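Local coordinates for putative secreted cellulose-binding protein (Streptomyces coelicolor, PDB 4OY6), which probably uses a histidine-bound copper ion to cleave cellulose chains oxidatively, as a lytic polysaccharide monooxygenase of family AA10, at residues 49-60 with 167-178. Numbering follows the deposited sequence.
Sequences NGLYRNGSAGDF and IWQASHMDQTYF
Arg53 O is gripped twice: Thr176 N donates to it at 2.9 Å, and a water donates at 2.8 Å. That water also donates to Thr176 OG1 and accepts from Ser56 N. The chains pair antiparallel here, and Arg53 N returns a bond of 2.9 Å to Thr176 O. Farther along, Asp174 OD2 takes the backbone N-H of Ala57 at 2.8 Å on its syn lone pair; OD1 takes Gln169 NE2 and a water that bridges to Gly58 N and Gln169 OE1. CG anti to the backbone N (chi1 -176°) carries the carboxylate over to the turn. A leucine here would probably leave Ala57 N without its acceptor and the Gln169 amide freer to turn. Beside Tyr52, Gln175 NE2 meets Asn54 OD1 in the carbonyl plane at 3.0 Å, the two amides nearly coplanar. Tyr52 CB lies over one face of the Tyr177 ring, 3.8 Å from its centroid, and Trp168 covers the opposite face; Tyr177 lies beside the copper ion, edge-to-face with its ligand His1. On the sheet face that carries Arg53 and Thr176, the edge of Phe178 points at the face of Phe60 in an offset edge-to-face pair (planes at 80°), while Ile167 CG2 sits over a Phe60 face. Strand 52-54 thus borders strand 175-184, itself paired with 161-170, in the immunoglobulin-like core of the LPMO, with Phe60 against Tyr112 of strand 110-118.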
# COMPACT_ATOMS: atom_id res chain seq x y z
N ASN A 49 -8.71 -2.12 -6.36
CA ASN A 49 -7.70 -2.13 -7.40
C ASN A 49 -7.46 -0.78 -8.08
O ASN A 49 -6.70 -0.71 -9.04
CB ASN A 49 -7.96 -3.25 -8.42
CG ASN A 49 -9.15 -3.04 -9.34
OD1 ASN A 49 -9.94 -2.11 -9.24
ND2 ASN A 49 -9.23 -3.93 -10.31
N GLY A 50 -8.10 0.27 -7.59
CA GLY A 50 -8.11 1.56 -8.24
C GLY A 50 -7.21 2.65 -7.69
O GLY A 50 -7.48 3.83 -7.91
N LEU A 51 -6.13 2.28 -6.97
CA LEU A 51 -5.28 3.26 -6.32
C LEU A 51 -4.09 3.60 -7.21
O LEU A 51 -2.98 3.09 -7.01
CB LEU A 51 -4.87 2.77 -4.93
CG LEU A 51 -4.60 3.89 -3.92
CD1 LEU A 51 -4.43 3.29 -2.54
CD2 LEU A 51 -3.40 4.77 -4.28
N TYR A 52 -4.33 4.45 -8.20
CA TYR A 52 -3.34 4.79 -9.20
C TYR A 52 -3.37 6.28 -9.53
O TYR A 52 -4.36 6.98 -9.26
CB TYR A 52 -3.56 3.98 -10.51
CG TYR A 52 -4.84 4.37 -11.21
CD1 TYR A 52 -6.07 3.81 -10.86
CD2 TYR A 52 -4.84 5.38 -12.16
CE1 TYR A 52 -7.26 4.24 -11.42
CE2 TYR A 52 -6.02 5.78 -12.76
CZ TYR A 52 -7.23 5.21 -12.38
OH TYR A 52 -8.41 5.62 -12.96
N ARG A 53 -2.29 6.73 -10.15
CA ARG A 53 -2.20 8.04 -10.81
C ARG A 53 -1.71 7.79 -12.22
O ARG A 53 -0.84 6.95 -12.45
CB ARG A 53 -1.15 8.97 -10.15
CG ARG A 53 -1.37 9.31 -8.71
CD ARG A 53 -0.36 10.32 -8.22
NE ARG A 53 -0.66 11.63 -8.71
CZ ARG A 53 -1.49 12.51 -8.15
NH1 ARG A 53 -2.07 12.27 -6.98
NH2 ARG A 53 -1.70 13.68 -8.74
N ASN A 54 -2.22 8.57 -13.16
CA ASN A 54 -1.67 8.63 -14.52
C ASN A 54 -0.72 9.80 -14.68
O ASN A 54 -0.95 10.86 -14.10
CB ASN A 54 -2.80 8.82 -15.54
CG ASN A 54 -3.75 7.65 -15.59
OD1 ASN A 54 -3.40 6.51 -15.27
ND2 ASN A 54 -4.97 7.94 -16.02
N GLY A 55 0.32 9.61 -15.50
CA GLY A 55 1.11 10.72 -16.02
C GLY A 55 2.17 11.27 -15.10
O GLY A 55 2.64 12.38 -15.31
N SER A 56 2.58 10.49 -14.10
CA SER A 56 3.57 11.01 -13.14
C SER A 56 4.96 11.21 -13.75
O SER A 56 5.78 11.92 -13.17
CB SER A 56 3.72 10.09 -11.93
OG SER A 56 2.49 9.86 -11.25
N ALA A 57 5.25 10.54 -14.87
CA ALA A 57 6.54 10.66 -15.55
C ALA A 57 7.71 10.40 -14.59
O ALA A 57 8.78 11.01 -14.69
CB ALA A 57 6.69 12.00 -16.27
N GLY A 58 7.50 9.46 -13.68
CA GLY A 58 8.55 9.01 -12.78
C GLY A 58 8.87 9.95 -11.63
O GLY A 58 9.76 9.66 -10.82
N ASP A 59 8.17 11.07 -11.53
CA ASP A 59 8.51 12.08 -10.54
C ASP A 59 7.52 12.01 -9.38
O ASP A 59 6.64 12.85 -9.23
CB ASP A 59 8.55 13.49 -11.14
CG ASP A 59 9.19 14.50 -10.19
OD1 ASP A 59 9.54 14.14 -9.04
OD2 ASP A 59 9.33 15.65 -10.60
N PHE A 60 7.68 10.98 -8.56
CA PHE A 60 6.65 10.67 -7.59
C PHE A 60 6.57 11.66 -6.44
O PHE A 60 5.47 11.98 -5.98
CB PHE A 60 6.77 9.22 -7.11
CG PHE A 60 6.80 8.22 -8.23
CD1 PHE A 60 5.82 8.24 -9.21
CD2 PHE A 60 7.84 7.31 -8.35
CE1 PHE A 60 5.87 7.35 -10.27
CE2 PHE A 60 7.89 6.42 -9.42
CZ PHE A 60 6.91 6.45 -10.38
N ILE A 167 5.63 0.78 -5.12
CA ILE A 167 5.27 1.58 -6.28
C ILE A 167 5.38 0.71 -7.52
O ILE A 167 6.46 0.21 -7.83
CB ILE A 167 6.14 2.84 -6.39
CG1 ILE A 167 6.07 3.66 -5.09
CG2 ILE A 167 5.71 3.67 -7.59
CD1 ILE A 167 6.88 4.93 -5.07
N TRP A 168 4.26 0.52 -8.20
CA TRP A 168 4.16 -0.30 -9.41
C TRP A 168 3.99 0.63 -10.59
O TRP A 168 2.96 1.29 -10.72
CB TRP A 168 2.97 -1.24 -9.30
CG TRP A 168 2.52 -1.95 -10.54
CD1 TRP A 168 3.24 -2.24 -11.66
CD2 TRP A 168 1.21 -2.48 -10.75
NE1 TRP A 168 2.44 -2.90 -12.57
CE2 TRP A 168 1.19 -3.06 -12.02
CE3 TRP A 168 0.04 -2.49 -9.98
CZ2 TRP A 168 0.03 -3.65 -12.55
CZ3 TRP A 168 -1.09 -3.07 -10.48
CH2 TRP A 168 -1.09 -3.63 -11.77
N GLN A 169 4.99 0.69 -11.46
CA GLN A 169 4.89 1.43 -12.70
C GLN A 169 4.42 0.45 -13.77
O GLN A 169 5.17 -0.46 -14.15
CB GLN A 169 6.24 2.05 -13.10
CG GLN A 169 6.20 2.82 -14.40
CD GLN A 169 5.39 4.08 -14.29
OE1 GLN A 169 5.29 4.70 -13.23
NE2 GLN A 169 4.86 4.51 -15.43
N ALA A 170 3.17 0.58 -14.20
CA ALA A 170 2.61 -0.37 -15.16
C ALA A 170 3.19 -0.12 -16.55
O ALA A 170 3.64 0.98 -16.84
CB ALA A 170 1.10 -0.26 -15.17
N SER A 171 3.18 -1.15 -17.40
CA SER A 171 3.81 -1.06 -18.72
C SER A 171 2.92 -0.59 -19.86
O SER A 171 3.43 -0.25 -20.91
CB SER A 171 4.41 -2.42 -19.08
OG SER A 171 5.50 -2.72 -18.22
N HIS A 172 1.62 -0.58 -19.69
CA HIS A 172 0.69 -0.29 -20.82
C HIS A 172 0.58 1.20 -21.18
O HIS A 172 0.14 1.57 -22.29
CB HIS A 172 -0.71 -0.86 -20.55
CG HIS A 172 -1.38 -0.28 -19.35
ND1 HIS A 172 -0.83 -0.32 -18.08
CD2 HIS A 172 -2.57 0.35 -19.22
CE1 HIS A 172 -1.66 0.25 -17.23
NE2 HIS A 172 -2.72 0.68 -17.90
N MET A 173 0.98 2.04 -20.24
CA MET A 173 0.93 3.50 -20.33
C MET A 173 1.60 4.04 -19.06
O MET A 173 2.00 3.27 -18.18
CB MET A 173 -0.51 3.99 -20.46
CG MET A 173 -1.37 3.56 -19.28
SD MET A 173 -3.14 3.89 -19.37
CE MET A 173 -2.84 5.53 -19.72
N ASP A 174 1.71 5.36 -18.94
CA ASP A 174 2.30 5.96 -17.75
C ASP A 174 1.22 5.98 -16.66
O ASP A 174 0.46 6.94 -16.51
CB ASP A 174 2.85 7.36 -18.03
CG ASP A 174 3.53 7.97 -16.82
OD1 ASP A 174 3.72 7.25 -15.82
OD2 ASP A 174 3.87 9.18 -16.85
N GLN A 175 1.17 4.89 -15.92
CA GLN A 175 0.20 4.71 -14.84
C GLN A 175 0.94 4.01 -13.70
O GLN A 175 1.70 3.06 -13.92
CB GLN A 175 -0.96 3.87 -15.32
CG GLN A 175 -2.04 3.63 -14.28
CD GLN A 175 -3.21 2.91 -14.89
OE1 GLN A 175 -3.21 1.68 -15.02
NE2 GLN A 175 -4.20 3.67 -15.32
N THR A 176 0.71 4.50 -12.49
CA THR A 176 1.50 4.09 -11.33
C THR A 176 0.55 3.85 -10.16
O THR A 176 -0.35 4.64 -9.90
CB THR A 176 2.48 5.20 -10.92
OG1 THR A 176 3.10 5.77 -12.08
CG2 THR A 176 3.53 4.67 -9.95
N TYR A 177 0.78 2.74 -9.44
CA TYR A 177 0.01 2.36 -8.26
C TYR A 177 0.88 2.53 -7.03
O TYR A 177 2.06 2.19 -7.07
CB TYR A 177 -0.49 0.92 -8.39
CG TYR A 177 -1.34 0.66 -9.60
CD1 TYR A 177 -0.80 0.64 -10.89
CD2 TYR A 177 -2.70 0.45 -9.48
CE1 TYR A 177 -1.60 0.41 -11.99
CE2 TYR A 177 -3.52 0.23 -10.60
CZ TYR A 177 -2.95 0.23 -11.86
OH TYR A 177 -3.75 0.03 -12.96
N PHE A 178 0.28 3.02 -5.95
CA PHE A 178 1.00 3.40 -4.73
C PHE A 178 0.39 2.65 -3.55
O PHE A 178 -0.71 2.98 -3.12
CB PHE A 178 0.91 4.91 -4.48
CG PHE A 178 1.48 5.73 -5.61
CD1 PHE A 178 0.70 6.13 -6.68
CD2 PHE A 178 2.81 6.12 -5.60
CE1 PHE A 178 1.25 6.87 -7.71
CE2 PHE A 178 3.36 6.86 -6.63
CZ PHE A 178 2.58 7.24 -7.68
O HOH W 1 1.72 7.92 -12.94
O HOH W 2 5.43 7.53 -13.76